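TrwG component of type IV secretion system (Bartonella birtlesii, PDB 4JF8) is a VirB8-family component of a bacterial type IV secretion system, and probably serves as an inner-membrane scaffold on which the secretion machinery is assembled. Local coordinates at residues N99-T104 / T124-S129; L66-T71 / E82-Y87; W48-V53 / V105-I110. All blocks are in the same frame, centred on the assembly; numbering follows the deposited sequence.

Contact 1 of 3, residues N99-T104 / T124-S129; sequences NKARIT and TQQHDS
Arg102 and His127 face each other as an antiparallel hydrogen-bonded pair, and their peptide groups satisfy one another: Arg102 N donates to His127 O at 2.9 Å, and His127 N to Arg102 O at 2.8 Å. Thr104 and Gln125 repeat the pattern, with Thr104 N to Gln125 O the straighter of their two bonds (173° at the hydrogen) and Gln125 N to Thr104 O the more bent (142°). Just past the strand ends, Ser129 N still donates to Lys100 O at 2.8 Å. That oxygen also accepts from a water that is itself hydrogen-bonded to Ser129 OG.

The non-hydrogen-bonded pairs put Ala101 and Ile103 beside Asp128 and Gln126. Ala101, with only a methyl group, suits a place where Ala101 CA lies 4.0 Å from Asp128 CA. Over it the extended chain of Gln126 brings NE2 to Asp128 OD1 at 2.9 Å, on the syn lone pair, a straight bond with the acceptor in the amide plane. Ile103 lies side by side with Thr124, CG2 to CB 3.8 Å, a branched pair well suited to strands.

Several polar ends turn elsewhere: Arg102, in one of its two conformers, forms salt bridges with Asp60 and Asp62, Thr124 OG1 bonds Gln139, and Gln125 NE2 bonds Gly134 O. These two segments form the open end of hairpin 101-112/117-128. Leu97 of helix 93-97 packs on Ile103 and Gln126, the backbone of Tyr59 bonds Ile103, and beyond Thr124 the sheet continues toward strand 137-147.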
loop_
_atom_site.group_PDB
_atom_site.type_symbol
_atom_site.label_atom_id
_atom_site.label_comp_id
_atom_site.label_asym_id
_atom_site.label_seq_id
_atom_site.Cartn_x
_atom_site.Cartn_y
_atom_site.Cartn_z
ATOM N N ASN A 99 -16.877 -7.471 -11.122
ATOM C CA ASN A 99 -16.565 -8.060 -9.832
ATOM C C ASN A 99 -16.742 -9.567 -9.889
ATOM O O ASN A 99 -16.920 -10.210 -8.849
ATOM C CB ASN A 99 -17.441 -7.468 -8.731
ATOM C CG ASN A 99 -18.906 -7.798 -8.897
ATOM O OD1 ASN A 99 -19.364 -8.153 -9.975
ATOM N ND2 ASN A 99 -19.660 -7.659 -7.806
ATOM N N LYS A 100 -16.651 -10.138 -11.088
ATOM C CA LYS A 100 -16.927 -11.555 -11.279
ATOM C C LYS A 100 -15.676 -12.397 -11.451
ATOM O O LYS A 100 -15.752 -13.590 -11.683
ATOM C CB LYS A 100 -17.853 -11.719 -12.483
ATOM C CG LYS A 100 -19.214 -11.012 -12.322
ATOM C CD LYS A 100 -19.933 -11.454 -11.052
ATOM C CE LYS A 100 -21.393 -10.997 -11.004
ATOM N NZ LYS A 100 -21.562 -9.555 -10.686
ATOM N N ALA A 101 -14.504 -11.785 -11.324
ATOM C CA ALA A 101 -13.253 -12.540 -11.312
ATOM C C ALA A 101 -12.184 -11.721 -10.651
ATOM O O ALA A 101 -12.243 -10.485 -10.683
ATOM C CB ALA A 101 -12.814 -12.870 -12.721
ATOM N N ARG A 102 -11.211 -12.433 -10.092
ATOM C CA ARG A 102 -9.993 -11.835 -9.556
ATOM C C ARG A 102 -8.828 -12.451 -10.312
ATOM O O ARG A 102 -8.886 -13.620 -10.694
ATOM C CB ARG A 102 -9.819 -12.157 -8.068
ATOM C CG ARG A 102 -10.673 -11.353 -7.120
ATOM C CD ARG A 102 -10.238 -11.496 -5.665
ATOM N NE ARG A 102 -11.169 -10.823 -4.772
ATOM C CZ ARG A 102 -12.265 -11.405 -4.305
ATOM N NH1 ARG A 102 -12.495 -12.664 -4.610
ATOM N NH2 ARG A 102 -13.093 -10.745 -3.509
ATOM N N ILE A 103 -7.777 -11.671 -10.499
ATOM C CA ILE A 103 -6.482 -12.164 -10.969
ATOM C C ILE A 103 -5.535 -11.958 -9.805
ATOM O O ILE A 103 -5.258 -10.822 -9.416
ATOM C CB ILE A 103 -5.979 -11.459 -12.227
ATOM C CG1 ILE A 103 -6.920 -11.677 -13.417
ATOM C CG2 ILE A 103 -4.595 -12.023 -12.587
ATOM C CD1 ILE A 103 -6.587 -10.845 -14.627
ATOM N N THR A 104 -5.088 -13.061 -9.243
ATOM C CA THR A 104 -4.226 -13.045 -8.071
ATOM C C THR A 104 -2.779 -13.233 -8.482
ATOM O O THR A 104 -2.470 -14.057 -9.343
ATOM C CB THR A 104 -4.718 -14.078 -7.063
ATOM O OG1 THR A 104 -6.116 -13.811 -6.824
ATOM C CG2 THR A 104 -3.980 -13.947 -5.765
ATOM N N THR A 124 0.400 -15.377 -12.227
ATOM C CA THR A 124 -0.962 -14.882 -12.104
ATOM C C THR A 124 -1.897 -16.073 -12.231
ATOM O O THR A 124 -1.598 -17.068 -12.872
ATOM C CB THR A 124 -1.310 -13.850 -13.175
ATOM O OG1 THR A 124 -1.287 -14.443 -14.480
ATOM C CG2 THR A 124 -0.342 -12.714 -13.123
ATOM N N GLN A 125 -3.049 -15.964 -11.608
ATOM C CA GLN A 125 -4.065 -17.000 -11.726
ATOM C C GLN A 125 -5.428 -16.353 -11.550
ATOM O O GLN A 125 -5.689 -15.622 -10.583
ATOM C CB GLN A 125 -3.844 -18.101 -10.700
ATOM C CG GLN A 125 -4.753 -19.296 -10.943
ATOM C CD GLN A 125 -4.334 -20.512 -10.148
ATOM O OE1 GLN A 125 -3.861 -20.382 -9.017
ATOM N NE2 GLN A 125 -4.488 -21.684 -10.740
ATOM N N GLN A 126 -6.309 -16.633 -12.491
ATOM C CA GLN A 126 -7.648 -16.054 -12.463
ATOM C C GLN A 126 -8.601 -16.963 -11.711
ATOM O O GLN A 126 -8.644 -18.178 -11.947
ATOM C CB GLN A 126 -8.152 -15.818 -13.877
ATOM C CG GLN A 126 -9.519 -15.136 -13.933
ATOM C CD GLN A 126 -9.876 -14.650 -15.304
ATOM O OE1 GLN A 126 -9.034 -14.105 -16.012
ATOM N NE2 GLN A 126 -11.130 -14.814 -15.683
ATOM N N HIS A 127 -9.326 -16.376 -10.769
ATOM C CA HIS A 127 -10.361 -17.070 -10.021
ATOM C C HIS A 127 -11.669 -16.398 -10.339
ATOM O O HIS A 127 -11.875 -15.256 -9.946
ATOM C CB HIS A 127 -10.117 -16.960 -8.528
ATOM C CG HIS A 127 -8.890 -17.657 -8.061
ATOM N ND1 HIS A 127 -8.942 -18.868 -7.415
ATOM C CD2 HIS A 127 -7.582 -17.325 -8.145
ATOM C CE1 HIS A 127 -7.714 -19.261 -7.126
ATOM N NE2 HIS A 127 -6.872 -18.347 -7.560
ATOM N N ASP A 128 -12.563 -17.088 -11.034
ATOM C CA ASP A 128 -13.880 -16.532 -11.299
ATOM C C ASP A 128 -14.707 -16.682 -10.034
ATOM O O ASP A 128 -14.536 -17.631 -9.265
ATOM C CB ASP A 128 -14.569 -17.273 -12.439
ATOM C CG ASP A 128 -13.909 -17.028 -13.799
ATOM O OD1 ASP A 128 -13.053 -16.154 -13.918
ATOM O OD2 ASP A 128 -14.257 -17.748 -14.759
ATOM N N SER A 129 -15.630 -15.753 -9.851
ATOM C CA SER A 129 -16.504 -15.757 -8.675
ATOM C C SER A 129 -17.351 -17.021 -8.631
ATOM O O SER A 129 -17.778 -17.445 -7.557
ATOM C CB SER A 129 -17.412 -14.513 -8.659
ATOM O OG SER A 129 -18.229 -14.407 -9.787
HETATM O O HOH W 1 -17.671 -15.468 -12.604
#

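Contact 2 of 3, residues L66-T71 / E82-Y87; sequences LNYDTT and EFYKIY. With EDO (1,2-ethanediol), chain C; EDO (1,2-ethanediol), chain B.
Thr71 sets its methyl group on the ring of Phe83 almost exactly over the centre: CG2 stands 3.5 Å from the ring centroid and 2° off the normal, a CH-pi contact. OG1, anti to the carbonyl carbon and beside the backbone N, donates to Asn67 O at 2.9 Å within the same helix. Threonine thus offers a methyl bump to the aromatic face while its polar branch is satisfied by the helix backbone.

Tyr68 is the larger projection. Its CG is anti to the backbone N (chi1 -179°), and the ring enters a hollow lined by Phe83, Tyr84 and Tyr87. Phe83 CE2 lies over one of its faces, 3.6 Å from Tyr68 CD1, the two planes being oblique. On Tyr87 it lays an edge toward the face, an offset edge-to-face pair with planes at 82°. The Tyr84 ring is nearly parallel but slid aside, with Tyr68 OH 3.1 Å from Tyr84 CD1. A water joins that hydroxyl to Tyr84 O, so the phenol end has a polar partner. An ethanediol, probably from the crystallisation liquor, bonds Tyr87 OH. Four rings so arranged form an aromatic cluster between helix 64-73 and segment 82-87 of the VirB8 domain.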
loop_
_atom_site.group_PDB
_atom_site.type_symbol
_atom_site.label_atom_id
_atom_site.label_comp_id
_atom_site.label_asym_id
_atom_site.label_seq_id
_atom_site.Cartn_x
_atom_site.Cartn_y
_atom_site.Cartn_z
ATOM N N LEU A 66 -7.475 1.596 -5.598
ATOM C CA LEU A 66 -6.126 1.737 -5.049
ATOM C C LEU A 66 -5.068 1.175 -5.972
ATOM O O LEU A 66 -4.013 1.802 -6.160
ATOM C CB LEU A 66 -6.035 1.030 -3.712
ATOM C CG LEU A 66 -6.830 1.697 -2.600
ATOM C CD1 LEU A 66 -6.969 0.718 -1.457
ATOM C CD2 LEU A 66 -6.157 2.976 -2.128
ATOM N N ASN A 67 -5.301 -0.020 -6.518
ATOM C CA ASN A 67 -4.316 -0.644 -7.403
ATOM C C ASN A 67 -4.068 0.223 -8.640
ATOM O O ASN A 67 -2.908 0.443 -9.024
ATOM C CB ASN A 67 -4.818 -2.024 -7.861
ATOM C CG ASN A 67 -4.968 -3.048 -6.734
ATOM O OD1 ASN A 67 -5.849 -3.896 -6.815
ATOM N ND2 ASN A 67 -4.132 -2.986 -5.723
ATOM N N TYR A 68 -5.137 0.686 -9.284
ATOM C CA TYR A 68 -5.067 1.504 -10.487
ATOM C C TYR A 68 -4.363 2.836 -10.192
ATOM O O TYR A 68 -3.460 3.265 -10.908
ATOM C CB TYR A 68 -6.475 1.719 -11.033
ATOM C CG TYR A 68 -6.573 2.534 -12.286
ATOM C CD1 TYR A 68 -6.675 1.925 -13.531
ATOM C CD2 TYR A 68 -6.620 3.924 -12.228
ATOM C CE1 TYR A 68 -6.803 2.681 -14.678
ATOM C CE2 TYR A 68 -6.754 4.685 -13.384
ATOM C CZ TYR A 68 -6.840 4.049 -14.592
ATOM O OH TYR A 68 -7.007 4.798 -15.738
ATOM N N ASP A 69 -4.789 3.503 -9.124
ATOM C CA ASP A 69 -4.192 4.791 -8.803
ATOM C C ASP A 69 -2.727 4.669 -8.442
ATOM O O ASP A 69 -1.929 5.532 -8.781
ATOM C CB ASP A 69 -4.970 5.485 -7.682
ATOM C CG ASP A 69 -6.345 5.967 -8.121
ATOM O OD1 ASP A 69 -6.588 6.141 -9.332
ATOM O OD2 ASP A 69 -7.189 6.215 -7.238
ATOM N N THR A 70 -2.362 3.615 -7.717
ATOM C CA THR A 70 -0.962 3.412 -7.358
ATOM C C THR A 70 -0.131 3.180 -8.616
ATOM O O THR A 70 0.942 3.769 -8.798
ATOM C CB THR A 70 -0.809 2.224 -6.394
ATOM O OG1 THR A 70 -1.502 2.487 -5.173
ATOM C CG2 THR A 70 0.625 1.925 -6.096
ATOM N N THR A 71 -0.629 2.311 -9.494
ATOM C CA THR A 71 0.091 2.058 -10.736
ATOM C C THR A 71 0.305 3.361 -11.521
ATOM O O THR A 71 1.419 3.645 -11.989
ATOM C CB THR A 71 -0.637 1.037 -11.610
ATOM O OG1 THR A 71 -0.789 -0.177 -10.883
ATOM C CG2 THR A 71 0.152 0.742 -12.859
ATOM N N GLU A 82 0.234 3.578 -21.653
ATOM C CA GLU A 82 0.224 2.140 -21.956
ATOM C C GLU A 82 -0.693 1.389 -20.985
ATOM O O GLU A 82 -1.518 0.578 -21.408
ATOM C CB GLU A 82 1.639 1.599 -21.908
ATOM C CG GLU A 82 2.512 2.124 -23.028
ATOM C CD GLU A 82 3.969 1.775 -22.878
ATOM O OE1 GLU A 82 4.376 1.289 -21.809
ATOM O OE2 GLU A 82 4.733 2.017 -23.848
ATOM N N PHE A 83 -0.583 1.693 -19.705
ATOM C CA PHE A 83 -1.362 1.027 -18.663
ATOM C C PHE A 83 -2.854 1.353 -18.799
ATOM O O PHE A 83 -3.711 0.476 -18.704
ATOM C CB PHE A 83 -0.848 1.457 -17.289
ATOM C CG PHE A 83 -1.735 1.043 -16.172
ATOM C CD1 PHE A 83 -1.900 -0.295 -15.847
ATOM C CD2 PHE A 83 -2.398 2.001 -15.419
ATOM C CE1 PHE A 83 -2.735 -0.661 -14.816
ATOM C CE2 PHE A 83 -3.223 1.637 -14.376
ATOM C CZ PHE A 83 -3.403 0.312 -14.078
ATOM N N TYR A 84 -3.172 2.612 -19.077
ATOM C CA TYR A 84 -4.561 3.048 -19.140
ATOM C C TYR A 84 -5.309 2.296 -20.215
ATOM O O TYR A 84 -6.515 2.048 -20.072
ATOM C CB TYR A 84 -4.676 4.548 -19.419
ATOM C CG TYR A 84 -4.195 5.477 -18.323
ATOM C CD1 TYR A 84 -4.138 5.078 -16.988
ATOM C CD2 TYR A 84 -3.838 6.794 -18.619
ATOM C CE1 TYR A 84 -3.739 5.956 -16.003
ATOM C CE2 TYR A 84 -3.437 7.660 -17.640
ATOM C CZ TYR A 84 -3.373 7.238 -16.329
ATOM O OH TYR A 84 -2.941 8.131 -15.353
ATOM N N LYS A 85 -4.631 1.915 -21.288
ATOM C CA LYS A 85 -5.311 1.215 -22.385
ATOM C C LYS A 85 -5.892 -0.124 -21.943
ATOM O O LYS A 85 -6.898 -0.566 -22.496
ATOM C CB LYS A 85 -4.376 1.025 -23.575
ATOM C CG LYS A 85 -4.054 2.324 -24.283
ATOM C CD LYS A 85 -3.240 2.094 -25.540
ATOM C CE LYS A 85 -2.704 3.395 -26.111
ATOM N NZ LYS A 85 -3.597 4.585 -25.964
ATOM N N ILE A 86 -5.306 -0.756 -20.928
ATOM C CA ILE A 86 -5.865 -2.001 -20.383
ATOM C C ILE A 86 -7.306 -1.786 -19.901
ATOM O O ILE A 86 -8.116 -2.710 -19.922
ATOM C CB ILE A 86 -4.984 -2.530 -19.220
ATOM C CG1 ILE A 86 -3.583 -2.896 -19.740
ATOM C CG2 ILE A 86 -5.623 -3.728 -18.526
ATOM C CD1 ILE A 86 -2.584 -3.227 -18.664
ATOM N N TYR A 87 -7.609 -0.559 -19.460
ATOM C CA TYR A 87 -8.904 -0.154 -18.904
ATOM C C TYR A 87 -9.699 0.766 -19.824
ATOM O O TYR A 87 -10.575 1.501 -19.360
ATOM C CB TYR A 87 -8.677 0.463 -17.488
ATOM C CG TYR A 87 -8.167 -0.616 -16.558
ATOM C CD1 TYR A 87 -9.054 -1.520 -16.005
ATOM C CD2 TYR A 87 -6.811 -0.800 -16.308
ATOM C CE1 TYR A 87 -8.617 -2.552 -15.195
ATOM C CE2 TYR A 87 -6.352 -1.842 -15.497
ATOM C CZ TYR A 87 -7.279 -2.726 -14.956
ATOM O OH TYR A 87 -6.909 -3.804 -14.182
HETATM C C1 EDO C . -5.137 -3.480 -11.666
HETATM O O1 EDO C . -4.659 -3.925 -12.947
HETATM C C2 EDO C . -5.162 -1.978 -11.606
HETATM O O2 EDO C . -3.831 -1.553 -11.557
HETATM C C1 EDO B . -2.550 -5.811 -4.275
HETATM O O1 EDO B . -3.747 -5.165 -3.823
HETATM C C2 EDO B . -1.367 -5.080 -3.661
HETATM O O2 EDO B . -1.245 -5.418 -2.272
HETATM O O HOH W 2 -8.013 3.870 -18.216
#

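Contact 3 of 3, residues W48-V53 / V105-I110; sequences WLNQYV and VKVRSI. With EDO (1,2-ethanediol), chain D.
Ile110, the residue with the most surface buried here, reaches helix 42-57 with both arms of its branched side chain. Its CG2 packs against Leu49 CD1 at 3.8 Å, and its CD1 meets Asn50 CB at 3.7 Å. CG1 lies anti to the carbonyl carbon (chi1 -59°) and CG2 anti to the backbone N, while an extended chi2 of 174° carries CD1 to Asn50. A beta-branched aliphatic residue suits a strand, and its two arms serve two helix residues.

The segments run at 143°, their axes 9.8 Å apart at closest, so a single layer of side chains bridges them. This is the helix-on-sheet packing of the NTF2-like fold to which VirB8 domains belong: an antiparallel sheet curls round the long first helix. A classic beta bulge at Arg108 and Ser109, both opposite Arg121, interrupts the alternation, letting Val107 and Ile110 both point toward the helix.

Asn50 gives Ile110 an apolar footing through CB, whereas its OD1 merely packs on Val107 CG2 at 3.6 Å, with no hydrogen bond across the contact. Val53 CG1 approaches Val107 CG2 more loosely at 4.2 Å. Leu158 and Leu159 of the second subunit pack on Ile110 and Asn50 respectively.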
loop_
_atom_site.group_PDB
_atom_site.type_symbol
_atom_site.label_atom_id
_atom_site.label_comp_id
_atom_site.label_asym_id
_atom_site.label_seq_id
_atom_site.Cartn_x
_atom_site.Cartn_y
_atom_site.Cartn_z
ATOM N N TRP A 48 9.746 -0.972 -4.034
ATOM C CA TRP A 48 8.986 -0.250 -5.056
ATOM C C TRP A 48 8.605 -1.114 -6.254
ATOM O O TRP A 48 7.475 -1.035 -6.748
ATOM C CB TRP A 48 9.697 1.043 -5.486
ATOM C CG TRP A 48 9.651 2.036 -4.374
ATOM C CD1 TRP A 48 10.690 2.421 -3.571
ATOM C CD2 TRP A 48 8.490 2.715 -3.887
ATOM N NE1 TRP A 48 10.239 3.294 -2.616
ATOM C CE2 TRP A 48 8.890 3.486 -2.777
ATOM C CE3 TRP A 48 7.141 2.719 -4.260
ATOM C CZ2 TRP A 48 7.973 4.264 -2.050
ATOM C CZ3 TRP A 48 6.262 3.503 -3.550
ATOM C CH2 TRP A 48 6.678 4.257 -2.463
ATOM N N LEU A 49 9.527 -1.963 -6.698
ATOM C CA LEU A 49 9.242 -2.872 -7.799
ATOM C C LEU A 49 8.138 -3.849 -7.443
ATOM O O LEU A 49 7.276 -4.144 -8.271
ATOM C CB LEU A 49 10.511 -3.626 -8.197
ATOM C CG LEU A 49 11.576 -2.726 -8.857
ATOM C CD1 LEU A 49 12.955 -3.384 -8.790
ATOM C CD2 LEU A 49 11.215 -2.326 -10.287
ATOM N N ASN A 50 8.196 -4.378 -6.231
ATOM C CA ASN A 50 7.155 -5.272 -5.746
ATOM C C ASN A 50 5.800 -4.562 -5.703
ATOM O O ASN A 50 4.779 -5.096 -6.165
ATOM C CB ASN A 50 7.550 -5.792 -4.358
ATOM C CG ASN A 50 6.599 -6.819 -3.818
ATOM O OD1 ASN A 50 6.429 -7.883 -4.419
ATOM N ND2 ASN A 50 6.011 -6.548 -2.650
ATOM N N GLN A 51 5.780 -3.364 -5.128
ATOM C CA GLN A 51 4.534 -2.614 -5.053
ATOM C C GLN A 51 3.996 -2.397 -6.462
ATOM O O GLN A 51 2.789 -2.522 -6.713
ATOM C CB GLN A 51 4.782 -1.264 -4.397
ATOM C CG GLN A 51 3.505 -0.458 -4.245
ATOM C CD GLN A 51 3.665 0.835 -3.459
ATOM O OE1 GLN A 51 3.381 1.923 -3.955
ATOM N NE2 GLN A 51 4.135 0.720 -2.241
ATOM N N TYR A 52 4.872 -2.080 -7.415
ATOM C CA TYR A 52 4.433 -1.827 -8.769
ATOM C C TYR A 52 3.797 -3.049 -9.421
ATOM O O TYR A 52 2.685 -2.965 -9.951
ATOM C CB TYR A 52 5.596 -1.309 -9.633
ATOM C CG TYR A 52 5.110 -0.744 -10.954
ATOM C CD1 TYR A 52 4.574 0.541 -10.999
ATOM C CD2 TYR A 52 5.103 -1.504 -12.131
ATOM C CE1 TYR A 52 4.081 1.081 -12.175
ATOM C CE2 TYR A 52 4.615 -0.970 -13.308
ATOM C CZ TYR A 52 4.087 0.310 -13.322
ATOM O OH TYR A 52 3.632 0.835 -14.530
ATOM N N VAL A 53 4.487 -4.179 -9.377
ATOM C CA VAL A 53 3.980 -5.371 -10.025
ATOM C C VAL A 53 2.683 -5.825 -9.365
ATOM O O VAL A 53 1.722 -6.188 -10.048
ATOM C CB VAL A 53 5.042 -6.491 -10.079
ATOM C CG1 VAL A 53 4.417 -7.787 -10.579
ATOM C CG2 VAL A 53 6.191 -6.088 -11.001
ATOM N N VAL A 105 -1.909 -12.437 -7.869
ATOM C CA VAL A 105 -0.503 -12.328 -8.265
ATOM C C VAL A 105 0.372 -12.800 -7.120
ATOM O O VAL A 105 0.177 -12.375 -5.969
ATOM C CB VAL A 105 -0.157 -10.865 -8.583
ATOM C CG1 VAL A 105 1.331 -10.712 -8.896
ATOM C CG2 VAL A 105 -1.010 -10.348 -9.725
ATOM N N LYS A 106 1.365 -13.623 -7.437
ATOM C CA LYS A 106 2.410 -14.048 -6.487
ATOM C C LYS A 106 3.768 -13.721 -7.089
ATOM O O LYS A 106 4.157 -14.274 -8.126
ATOM C CB LYS A 106 2.352 -15.553 -6.227
ATOM N N VAL A 107 4.477 -12.799 -6.460
ATOM C CA VAL A 107 5.846 -12.453 -6.874
ATOM C C VAL A 107 6.795 -13.490 -6.298
ATOM O O VAL A 107 6.791 -13.745 -5.103
ATOM C CB VAL A 107 6.228 -11.031 -6.429
ATOM C CG1 VAL A 107 7.700 -10.772 -6.709
ATOM C CG2 VAL A 107 5.370 -9.983 -7.129
ATOM N N ARG A 108 7.614 -14.080 -7.165
ATOM C CA ARG A 108 8.562 -15.134 -6.760
ATOM C C ARG A 108 9.971 -14.616 -6.565
ATOM O O ARG A 108 10.679 -15.102 -5.699
ATOM C CB ARG A 108 8.559 -16.287 -7.763
ATOM C CG ARG A 108 7.207 -16.933 -8.019
ATOM C CD ARG A 108 7.248 -17.885 -9.227
ATOM N NE ARG A 108 6.996 -17.197 -10.500
ATOM C CZ ARG A 108 7.356 -17.641 -11.713
ATOM N NH1 ARG A 108 8.020 -18.786 -11.839
ATOM N NH2 ARG A 108 7.082 -16.918 -12.818
ATOM N N SER A 109 10.395 -13.658 -7.377
ATOM C CA SER A 109 11.750 -13.071 -7.247
ATOM C C SER A 109 11.794 -11.748 -7.955
ATOM O O SER A 109 11.039 -11.502 -8.903
ATOM C CB SER A 109 12.827 -14.025 -7.776
ATOM O OG SER A 109 12.663 -14.262 -9.150
ATOM N N ILE A 110 12.710 -10.897 -7.504
ATOM C CA ILE A 110 12.932 -9.564 -8.068
ATOM C C ILE A 110 14.426 -9.378 -8.171
ATOM O O ILE A 110 15.136 -9.462 -7.149
ATOM C CB ILE A 110 12.356 -8.447 -7.151
ATOM C CG1 ILE A 110 10.858 -8.654 -6.949
ATOM C CG2 ILE A 110 12.651 -7.079 -7.755
ATOM C CD1 ILE A 110 10.233 -7.693 -5.954
HETATM C C1 EDO D . 9.720 4.348 1.470
HETATM O O1 EDO D . 10.617 4.892 2.445
HETATM C C2 EDO D . 10.412 3.171 0.810
HETATM O O2 EDO D . 11.452 3.714 -0.016
#

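The three contacts are similarly spaced: the centres of contact 1 and contact 2 lie about 17 Å apart, those of contact 1 and contact 3 about 18 Å, and those of contact 2 and contact 3 about 16 Å. Strand 101-112 serves both contact 1, near its start, and contact 3, farther along; the two touch at Val105 CG2 of contact 3 and Thr124 CG2 of contact 1, 4.2 Å apart. Contact 2 belongs to the helices between the two segments of contact 3, and contact 1 opens after contact 2 has closed. Helix 42-57, met by helix 64-73 through Gln51 and Thr70 and packed on the sheet through contact 3, connects the helical part with the hairpin of contact 1 in one VirB8 domain.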